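Local coordinates for NIF3-related protein (PDB 2GX8) that is of unknown function but belongs to the Nif3 family, binding a pair of zinc ions and carrying an additional domain that is probably regulatory, at residues 316-321 with 339-344; 145-150 with 308-313; 282-287 with 329-334. All coordinates share one frame; numbering follows the deposited sequence.

Six segments from 145 to 344 make three contacts, all on the same side of the chain's centre, round strands 306-313 and 331-335. Interaction 2 starts first and closes the longest loop, bringing the turn after helix 137-145 onto strand 306-313. Interaction 3 starts inside that loop, at helix 281-292, and ends beyond it on strand 331-335, so the two cross; their strands are parallel neighbours in one sheet. Interaction 1 begins after interaction 2 has closed and crosses interaction 3, joining the loop after strand 306-313 to helix 339-348. The hydrogen bond between Gly-317 O and Tyr-332 OH ties interaction 1 to the strand of interaction 3, and Tyr-320 packs on Leu-313 of interaction 2.

Interaction 1: residues 316-321 with 339-344; sequences DGNKYI and YHVAHD
Two successive beta-alpha-beta crossovers meet where Asn-318 and Ile-321, in the connection after strand 306-313, face Val-341 and Asp-344 on the first turns of helix 339-348. Val-341 is the central side chain, touching both Asn-318 and Ile-321. Its CG1 lies 3.5 Å from the backbone O of Asn-318 and 3.7 Å from CD1 of Ile-321, while its CB and CG2 face the amide oxygen, with Asn-318 OD1 3.7 Å from Val-341 CB. Ile-321 comes in from the start of helix 321-326. Its CG1 sits in the crowded position between backbone N and carbonyl carbon (chi1 68°), and the extended next bond carries the side chain on to helix 339-348, where CD1 reaches 3.6 Å from CB of Asp-344 and also lies against the backbone O of Val-341. The Ile-321 and Asp-344 side chains cross at about a right angle; the other branch, Ile-321 CG2, stays beside Val-341 CG1. No hydrogen bond spans the two segments, but Asn-318 grips the chain just ahead of the helix, its OD1 accepting from Tyr-338 N and its ND2 donating to Asp-336 O. These bonds fix the rotation of the amide beside Val-341. Asn-318 is itself placed by an Asx turn, in which Asp-316 OD2 accepts from Asn-318 N at 3.2 Å in a fairly straight hydrogen bond (N-H...O 160°). Helix 321-326 and helix 339-348 each link parallel neighbouring strands, 306-313 to 331-335 and 331-335 to 351-354. Away from the contact, Tyr-339 stacks its ring on zinc-binding His-357 of the second subunit and hydrogen-bonds through its OH to Asp-72 and Asn-358 of that subunit. At the exposed end, Asp-344 OD2 is hydrogen-bonded to a HEPES buffer molecule, probably from the crystallisation liquor.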
loop_
_atom_site.group_PDB
_atom_site.type_symbol
_atom_site.label_atom_id
_atom_site.label_comp_id
_atom_site.label_asym_id
_atom_site.label_seq_id
_atom_site.Cartn_x
_atom_site.Cartn_y
_atom_site.Cartn_z
ATOM N N ASP C 316 -26.903 -4.276 -4.975
ATOM C CA ASP C 316 -26.354 -3.985 -3.643
ATOM C C ASP C 316 -26.291 -2.462 -3.383
ATOM O O ASP C 316 -25.393 -1.758 -3.884
ATOM C CB ASP C 316 -24.958 -4.619 -3.468
ATOM C CG ASP C 316 -24.345 -4.371 -2.061
ATOM O OD1 ASP C 316 -23.201 -4.833 -1.781
ATOM O OD2 ASP C 316 -24.999 -3.717 -1.224
ATOM N N GLY C 317 -27.237 -1.958 -2.583
ATOM C CA GLY C 317 -27.247 -0.541 -2.257
ATOM C C GLY C 317 -27.006 -0.171 -0.795
ATOM O O GLY C 317 -27.400 0.906 -0.341
ATOM N N ASN C 318 -26.367 -1.084 -0.069
ATOM C CA ASN C 318 -25.947 -0.881 1.303
ATOM C C ASN C 318 -25.178 0.420 1.515
ATOM O O ASN C 318 -25.293 1.065 2.551
ATOM C CB ASN C 318 -24.989 -1.997 1.654
ATOM C CG ASN C 318 -25.694 -3.301 1.942
ATOM O OD1 ASN C 318 -26.449 -3.407 2.905
ATOM N ND2 ASN C 318 -25.403 -4.322 1.143
ATOM N N LYS C 319 -24.382 0.798 0.524
ATOM C CA LYS C 319 -23.555 1.992 0.620
ATOM C C LYS C 319 -24.273 3.345 0.485
ATOM O O LYS C 319 -23.672 4.384 0.754
ATOM C CB LYS C 319 -22.384 1.894 -0.374
ATOM C CG LYS C 319 -21.348 0.863 0.033
ATOM C CD LYS C 319 -20.013 1.090 -0.692
ATOM C CE LYS C 319 -18.878 0.279 -0.022
ATOM N NZ LYS C 319 -17.495 0.626 -0.575
ATOM N N TYR C 320 -25.551 3.328 0.113
ATOM C CA TYR C 320 -26.289 4.571 -0.132
ATOM C C TYR C 320 -27.409 4.894 0.814
ATOM O O TYR C 320 -28.280 5.690 0.488
ATOM C CB TYR C 320 -26.764 4.595 -1.562
ATOM C CG TYR C 320 -25.574 4.414 -2.467
ATOM C CD1 TYR C 320 -25.319 3.198 -3.063
ATOM C CD2 TYR C 320 -24.656 5.443 -2.637
ATOM C CE1 TYR C 320 -24.165 3.014 -3.879
ATOM C CE2 TYR C 320 -23.522 5.288 -3.426
ATOM C CZ TYR C 320 -23.281 4.071 -4.047
ATOM O OH TYR C 320 -22.140 3.916 -4.838
ATOM N N ILE C 321 -27.383 4.316 2.003
ATOM C CA ILE C 321 -28.408 4.630 2.971
ATOM C C ILE C 321 -28.327 6.093 3.462
ATOM O O ILE C 321 -29.360 6.681 3.779
ATOM C CB ILE C 321 -28.442 3.614 4.156
ATOM C CG1 ILE C 321 -27.191 3.730 5.011
ATOM C CG2 ILE C 321 -28.598 2.178 3.616
ATOM C CD1 ILE C 321 -27.295 3.059 6.359
ATOM N N TYR C 339 -26.978 -6.803 7.961
ATOM C CA TYR C 339 -27.491 -6.618 9.324
ATOM C C TYR C 339 -27.072 -5.283 9.909
ATOM O O TYR C 339 -27.913 -4.516 10.352
ATOM C CB TYR C 339 -26.988 -7.771 10.207
ATOM C CG TYR C 339 -27.548 -7.825 11.616
ATOM C CD1 TYR C 339 -26.772 -7.449 12.721
ATOM C CD2 TYR C 339 -28.827 -8.310 11.853
ATOM C CE1 TYR C 339 -27.292 -7.516 14.040
ATOM C CE2 TYR C 339 -29.352 -8.398 13.166
ATOM C CZ TYR C 339 -28.586 -8.003 14.248
ATOM O OH TYR C 339 -29.124 -8.085 15.527
ATOM N N HIS C 340 -25.768 -5.009 9.894
ATOM C CA HIS C 340 -25.251 -3.791 10.482
ATOM C C HIS C 340 -25.679 -2.541 9.722
ATOM O O HIS C 340 -25.959 -1.506 10.335
ATOM C CB HIS C 340 -23.755 -3.879 10.733
ATOM C CG HIS C 340 -23.400 -4.927 11.751
ATOM N ND1 HIS C 340 -23.698 -4.789 13.097
ATOM C CD2 HIS C 340 -22.803 -6.144 11.620
ATOM C CE1 HIS C 340 -23.282 -5.863 13.752
ATOM N NE2 HIS C 340 -22.740 -6.701 12.881
ATOM N N VAL C 341 -25.790 -2.646 8.406
ATOM C CA VAL C 341 -26.261 -1.507 7.652
ATOM C C VAL C 341 -27.719 -1.232 8.038
ATOM O O VAL C 341 -28.108 -0.078 8.194
ATOM C CB VAL C 341 -26.053 -1.710 6.157
ATOM C CG1 VAL C 341 -26.531 -0.472 5.403
ATOM C CG2 VAL C 341 -24.547 -1.932 5.856
ATOM N N ALA C 342 -28.506 -2.292 8.244
ATOM C CA ALA C 342 -29.919 -2.141 8.610
ATOM C C ALA C 342 -30.031 -1.500 9.984
ATOM O O ALA C 342 -30.897 -0.653 10.178
ATOM C CB ALA C 342 -30.676 -3.443 8.518
ATOM N N HIS C 343 -29.147 -1.822 10.931
ATOM C CA HIS C 343 -29.222 -1.096 12.222
ATOM C C HIS C 343 -28.866 0.373 11.997
ATOM O O HIS C 343 -29.430 1.243 12.640
ATOM C CB HIS C 343 -28.329 -1.701 13.318
ATOM C CG HIS C 343 -29.003 -2.766 14.111
ATOM N ND1 HIS C 343 -30.003 -2.490 15.030
ATOM C CD2 HIS C 343 -28.855 -4.105 14.109
ATOM C CE1 HIS C 343 -30.433 -3.619 15.562
ATOM N NE2 HIS C 343 -29.738 -4.616 15.036
ATOM N N ASP C 344 -27.919 0.636 11.083
ATOM C CA ASP C 344 -27.519 2.005 10.755
ATOM C C ASP C 344 -28.705 2.742 10.181
ATOM O O ASP C 344 -28.917 3.904 10.507
ATOM C CB ASP C 344 -26.373 2.053 9.738
ATOM C CG ASP C 344 -25.029 1.658 10.334
ATOM O OD1 ASP C 344 -24.912 1.648 11.574
ATOM O OD2 ASP C 344 -24.081 1.393 9.556
#

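Interaction 2: residues 145-150 with 308-313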
loop_
_atom_site.group_PDB
_atom_site.type_symbol
_atom_site.label_atom_id
_atom_site.label_comp_id
_atom_site.label_asym_id
_atom_site.label_seq_id
_atom_site.Cartn_x
_atom_site.Cartn_y
_atom_site.Cartn_z
ATOM N N LEU C 145 -42.548 0.797 -9.978
ATOM C CA LEU C 145 -43.112 1.216 -8.703
ATOM C C LEU C 145 -44.140 2.366 -8.790
ATOM O O LEU C 145 -44.828 2.655 -7.819
ATOM C CB LEU C 145 -41.988 1.622 -7.756
ATOM C CG LEU C 145 -41.061 0.517 -7.251
ATOM C CD1 LEU C 145 -39.980 1.162 -6.405
ATOM C CD2 LEU C 145 -41.800 -0.604 -6.490
ATOM N N GLY C 146 -44.236 3.030 -9.938
ATOM C CA GLY C 146 -45.138 4.169 -10.088
ATOM C C GLY C 146 -44.597 5.453 -9.456
ATOM O O GLY C 146 -45.362 6.313 -9.026
ATOM N N LEU C 147 -43.279 5.595 -9.391
ATOM C CA LEU C 147 -42.684 6.792 -8.817
ATOM C C LEU C 147 -42.681 7.949 -9.822
ATOM O O LEU C 147 -42.376 7.766 -11.014
ATOM C CB LEU C 147 -41.256 6.536 -8.328
ATOM C CG LEU C 147 -40.922 5.513 -7.248
ATOM C CD1 LEU C 147 -39.559 5.861 -6.723
ATOM C CD2 LEU C 147 -41.911 5.514 -6.089
ATOM N N GLN C 148 -42.992 9.140 -9.310
ATOM C CA GLN C 148 -43.044 10.378 -10.092
ATOM C C GLN C 148 -41.975 11.391 -9.673
ATOM O O GLN C 148 -41.430 11.314 -8.561
ATOM C CB GLN C 148 -44.413 10.976 -9.947
ATOM C CG GLN C 148 -45.443 10.052 -10.508
ATOM C CD GLN C 148 -46.764 10.224 -9.855
ATOM O OE1 GLN C 148 -47.169 11.338 -9.507
ATOM N NE2 GLN C 148 -47.465 9.112 -9.669
ATOM N N ASN C 149 -41.677 12.325 -10.575
ATOM C CA ASN C 149 -40.677 13.367 -10.330
ATOM C C ASN C 149 -39.373 12.788 -9.801
ATOM O O ASN C 149 -38.894 13.197 -8.740
ATOM C CB ASN C 149 -41.223 14.430 -9.351
ATOM C CG ASN C 149 -42.438 15.147 -9.884
ATOM O OD1 ASN C 149 -43.354 15.493 -9.128
ATOM N ND2 ASN C 149 -42.465 15.369 -11.200
ATOM N N THR C 150 -38.811 11.828 -10.526
ATOM C CA THR C 150 -37.581 11.186 -10.065
ATOM C C THR C 150 -36.316 11.994 -10.341
ATOM O O THR C 150 -36.268 12.797 -11.279
ATOM C CB THR C 150 -37.406 9.736 -10.590
ATOM O OG1 THR C 150 -37.345 9.733 -12.018
ATOM C CG2 THR C 150 -38.536 8.850 -10.120
ATOM N N ARG C 308 -44.018 8.381 1.769
ATOM C CA ARG C 308 -44.406 9.161 0.603
ATOM C C ARG C 308 -43.267 9.216 -0.430
ATOM O O ARG C 308 -43.488 8.897 -1.604
ATOM C CB ARG C 308 -44.851 10.560 1.027
ATOM C CG ARG C 308 -45.085 11.530 -0.128
ATOM C CD ARG C 308 -46.380 11.286 -0.905
ATOM N NE ARG C 308 -46.709 12.478 -1.697
ATOM C CZ ARG C 308 -47.666 12.536 -2.618
ATOM N NH1 ARG C 308 -48.398 11.457 -2.890
ATOM N NH2 ARG C 308 -47.880 13.667 -3.280
ATOM N N LYS C 309 -42.068 9.638 -0.034
ATOM C CA LYS C 309 -40.990 9.578 -1.025
ATOM C C LYS C 309 -40.136 8.356 -0.838
ATOM O O LYS C 309 -39.739 8.009 0.272
ATOM C CB LYS C 309 -40.177 10.862 -1.193
ATOM C CG LYS C 309 -39.120 11.156 -0.194
ATOM C CD LYS C 309 -38.485 12.530 -0.470
ATOM C CE LYS C 309 -37.756 12.614 -1.801
ATOM N NZ LYS C 309 -37.130 13.971 -1.974
ATOM N N VAL C 310 -39.845 7.732 -1.978
ATOM C CA VAL C 310 -39.172 6.466 -2.068
ATOM C C VAL C 310 -37.868 6.544 -2.853
ATOM O O VAL C 310 -37.808 7.150 -3.923
ATOM C CB VAL C 310 -40.084 5.480 -2.840
ATOM C CG1 VAL C 310 -39.421 4.116 -3.027
ATOM C CG2 VAL C 310 -41.447 5.347 -2.168
ATOM N N ALA C 311 -36.832 5.905 -2.319
ATOM C CA ALA C 311 -35.546 5.781 -3.003
ATOM C C ALA C 311 -35.431 4.331 -3.476
ATOM O O ALA C 311 -35.833 3.418 -2.775
ATOM C CB ALA C 311 -34.386 6.138 -2.050
ATOM N N VAL C 312 -34.950 4.107 -4.683
ATOM C CA VAL C 312 -34.704 2.710 -5.136
ATOM C C VAL C 312 -33.354 2.574 -5.795
ATOM O O VAL C 312 -32.924 3.466 -6.490
ATOM C CB VAL C 312 -35.837 2.136 -6.049
ATOM C CG1 VAL C 312 -36.224 3.114 -7.148
ATOM C CG2 VAL C 312 -35.442 0.771 -6.616
ATOM N N LEU C 313 -32.667 1.475 -5.548
ATOM C CA LEU C 313 -31.395 1.247 -6.185
ATOM C C LEU C 313 -31.298 -0.269 -6.396
ATOM O O LEU C 313 -31.149 -1.028 -5.434
ATOM C CB LEU C 313 -30.268 1.800 -5.312
ATOM C CG LEU C 313 -28.857 1.874 -5.905
ATOM C CD1 LEU C 313 -28.046 2.826 -5.084
ATOM C CD2 LEU C 313 -28.164 0.553 -5.965
#
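Leu-147 stands across Val-310 at about a right angle, its two methyls straddling the branch point of the valine. CD2 of Leu-147 lies 3.7 Å from CB of Val-310, and CD1 is only slightly farther from that same atom. The two branches then diverge: Leu-147 CD1 leans along the strand to 3.5 Å from the backbone O of Val-310, whereas CD2 meets Val-310 CG2 at 4.0 Å. Val-310 CG1, anti to the backbone N (chi1 178°), takes up a place near both leucine methyls. Beyond this crossing the fit is looser. Leu-147 CD1 comes to 4.3 Å from CG1 of Val-312, and Leu-145 CD1 comes to 4.3 Å from CB of that valine. Both valines point from one face of strand 306-313 toward the turn, while the intervening Ala-311 points from the other. The turn that delivers the leucines is a Schellman motif ending helix 137-145: Gly-146 takes a positive phi of 78° as the chain leaves the helix, and Leu-145, just before it, and Leu-147, just past it, both address this strand face. The chain then turns a corner at Asn-149 and enters the long strand 150-168. Strand 270-280 lies beside this junction, exchanging backbone bonds with Gln-148 through Tyr-274 and with Val-310 through Gly-273, and its Leu-275 packs on both Leu-147 and Val-310. Helix 281-292 covers the same apolar patch, with Val-288 and Leu-292 on Leu-145.

Interaction 3: residues 282-287 with 329-334; sequences GQFAEH and ADVYVT
Phe-284 carries the whole helix side of this contact, bringing the CE2 corner of its ring up to Val-331 and Val-333. The tight point is CE2, which lies 3.6 Å from CG2 of Val-333 and 3.6 Å from CG1 of Val-331. Val-333 CG2 sits at the ring edge, close to its plane, and also touches Phe-284 CZ at 3.7 Å. Val-331 comes in obliquely and offers both methyls, its CG2 lying 3.7 Å from Phe-284 CE2. With CG opposite the backbone N across CA-CB (chi1 172°), the ring is thrown out from helix 281-292 toward the sheet. This helix packs on one face of the sheet in which strand 331-335 runs parallel to strands 306-313 and 351-354; Val-307, Val-310 and Val-353 from those two neighbours also touch the ring, as do Leu-275 and Met-279 of strand 270-280. Tyr-332, between the two valines in sequence, points away to the other face. Gln-283 and Glu-286 are exposed on the solvent side of the helix, far from the strand; Ala-285 is buried separately, against Val-397 of the second subunit.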
loop_
_atom_site.group_PDB
_atom_site.type_symbol
_atom_site.label_atom_id
_atom_site.label_comp_id
_atom_site.label_asym_id
_atom_site.label_seq_id
_atom_site.Cartn_x
_atom_site.Cartn_y
_atom_site.Cartn_z
ATOM N N GLY C 282 -45.939 -1.063 5.640
ATOM C CA GLY C 282 -46.547 -2.388 5.439
ATOM C C GLY C 282 -47.227 -2.573 4.092
ATOM O O GLY C 282 -47.036 -3.607 3.450
ATOM N N GLN C 283 -48.025 -1.586 3.669
ATOM C CA GLN C 283 -48.658 -1.646 2.341
ATOM C C GLN C 283 -47.754 -1.215 1.199
ATOM O O GLN C 283 -47.977 -1.604 0.052
ATOM C CB GLN C 283 -49.947 -0.860 2.276
ATOM C CG GLN C 283 -49.881 0.431 2.970
ATOM C CD GLN C 283 -51.241 1.074 3.053
ATOM O OE1 GLN C 283 -51.784 1.544 2.044
ATOM N NE2 GLN C 283 -51.799 1.109 4.260
ATOM N N PHE C 284 -46.758 -0.390 1.493
ATOM C CA PHE C 284 -45.807 -0.074 0.470
ATOM C C PHE C 284 -45.045 -1.343 0.131
ATOM O O PHE C 284 -44.870 -1.664 -1.034
ATOM C CB PHE C 284 -44.861 1.039 0.866
ATOM C CG PHE C 284 -43.760 1.235 -0.130
ATOM C CD1 PHE C 284 -44.046 1.721 -1.403
ATOM C CD2 PHE C 284 -42.445 0.912 0.195
ATOM C CE1 PHE C 284 -43.040 1.886 -2.335
ATOM C CE2 PHE C 284 -41.412 1.076 -0.730
ATOM C CZ PHE C 284 -41.702 1.557 -1.997
ATOM N N ALA C 285 -44.587 -2.050 1.160
ATOM C CA ALA C 285 -43.902 -3.349 1.021
ATOM C C ALA C 285 -44.665 -4.352 0.163
ATOM O O ALA C 285 -44.039 -5.050 -0.622
ATOM C CB ALA C 285 -43.666 -3.936 2.350
ATOM N N GLU C 286 -45.998 -4.432 0.336
ATOM C CA GLU C 286 -46.874 -5.271 -0.500
ATOM C C GLU C 286 -46.824 -4.787 -1.930
ATOM O O GLU C 286 -46.695 -5.589 -2.860
ATOM C CB GLU C 286 -48.352 -5.236 -0.034
ATOM C CG GLU C 286 -48.597 -6.016 1.239
ATOM C CD GLU C 286 -48.100 -7.458 1.115
ATOM O OE1 GLU C 286 -48.573 -8.124 0.158
ATOM O OE2 GLU C 286 -47.249 -7.908 1.951
ATOM N N HIS C 287 -46.942 -3.468 -2.093
ATOM C CA HIS C 287 -46.865 -2.839 -3.399
ATOM C C HIS C 287 -45.529 -3.178 -4.055
ATOM O O HIS C 287 -45.502 -3.478 -5.230
ATOM C CB HIS C 287 -47.035 -1.340 -3.298
ATOM C CG HIS C 287 -46.961 -0.641 -4.619
ATOM N ND1 HIS C 287 -45.876 0.122 -4.999
ATOM C CD2 HIS C 287 -47.832 -0.601 -5.657
ATOM C CE1 HIS C 287 -46.081 0.601 -6.213
ATOM N NE2 HIS C 287 -47.255 0.169 -6.641
ATOM N N ALA C 329 -35.700 10.476 1.741
ATOM C CA ALA C 329 -36.519 9.284 1.547
ATOM C C ALA C 329 -37.164 8.881 2.840
ATOM O O ALA C 329 -36.621 9.108 3.926
ATOM C CB ALA C 329 -35.660 8.121 1.011
ATOM N N ASP C 330 -38.353 8.303 2.711
ATOM C CA ASP C 330 -39.137 7.794 3.831
ATOM C C ASP C 330 -38.854 6.305 3.916
ATOM O O ASP C 330 -38.935 5.713 5.002
ATOM C CB ASP C 330 -40.634 7.994 3.581
ATOM C CG ASP C 330 -41.070 9.434 3.738
ATOM O OD1 ASP C 330 -40.634 10.094 4.713
ATOM O OD2 ASP C 330 -41.882 9.901 2.904
ATOM N N VAL C 331 -38.527 5.721 2.760
ATOM C CA VAL C 331 -38.264 4.306 2.612
ATOM C C VAL C 331 -37.233 4.101 1.498
ATOM O O VAL C 331 -37.197 4.854 0.536
ATOM C CB VAL C 331 -39.558 3.530 2.253
ATOM C CG1 VAL C 331 -40.076 3.974 0.940
ATOM C CG2 VAL C 331 -39.317 2.013 2.216
ATOM N N TYR C 332 -36.422 3.064 1.617
ATOM C CA TYR C 332 -35.394 2.770 0.617
ATOM C C TYR C 332 -35.535 1.328 0.116
ATOM O O TYR C 332 -35.474 0.402 0.891
ATOM C CB TYR C 332 -34.014 3.067 1.225
ATOM C CG TYR C 332 -32.768 2.830 0.352
ATOM C CD1 TYR C 332 -31.589 2.371 0.935
ATOM C CD2 TYR C 332 -32.767 3.067 -1.038
ATOM C CE1 TYR C 332 -30.418 2.163 0.171
ATOM C CE2 TYR C 332 -31.571 2.839 -1.835
ATOM C CZ TYR C 332 -30.420 2.385 -1.205
ATOM O OH TYR C 332 -29.225 2.152 -1.904
ATOM N N VAL C 333 -35.711 1.147 -1.188
ATOM C CA VAL C 333 -35.878 -0.175 -1.780
ATOM C C VAL C 333 -34.597 -0.610 -2.461
ATOM O O VAL C 333 -34.285 -0.101 -3.523
ATOM C CB VAL C 333 -36.972 -0.168 -2.872
ATOM C CG1 VAL C 333 -37.100 -1.542 -3.504
ATOM C CG2 VAL C 333 -38.280 0.274 -2.302
ATOM N N THR C 334 -33.890 -1.583 -1.881
ATOM C CA THR C 334 -32.616 -2.060 -2.429
ATOM C C THR C 334 -32.344 -3.511 -2.016
ATOM O O THR C 334 -32.977 -4.010 -1.087
ATOM C CB THR C 334 -31.470 -1.128 -1.949
ATOM O OG1 THR C 334 -30.254 -1.384 -2.678
ATOM C CG2 THR C 334 -31.262 -1.243 -0.436
#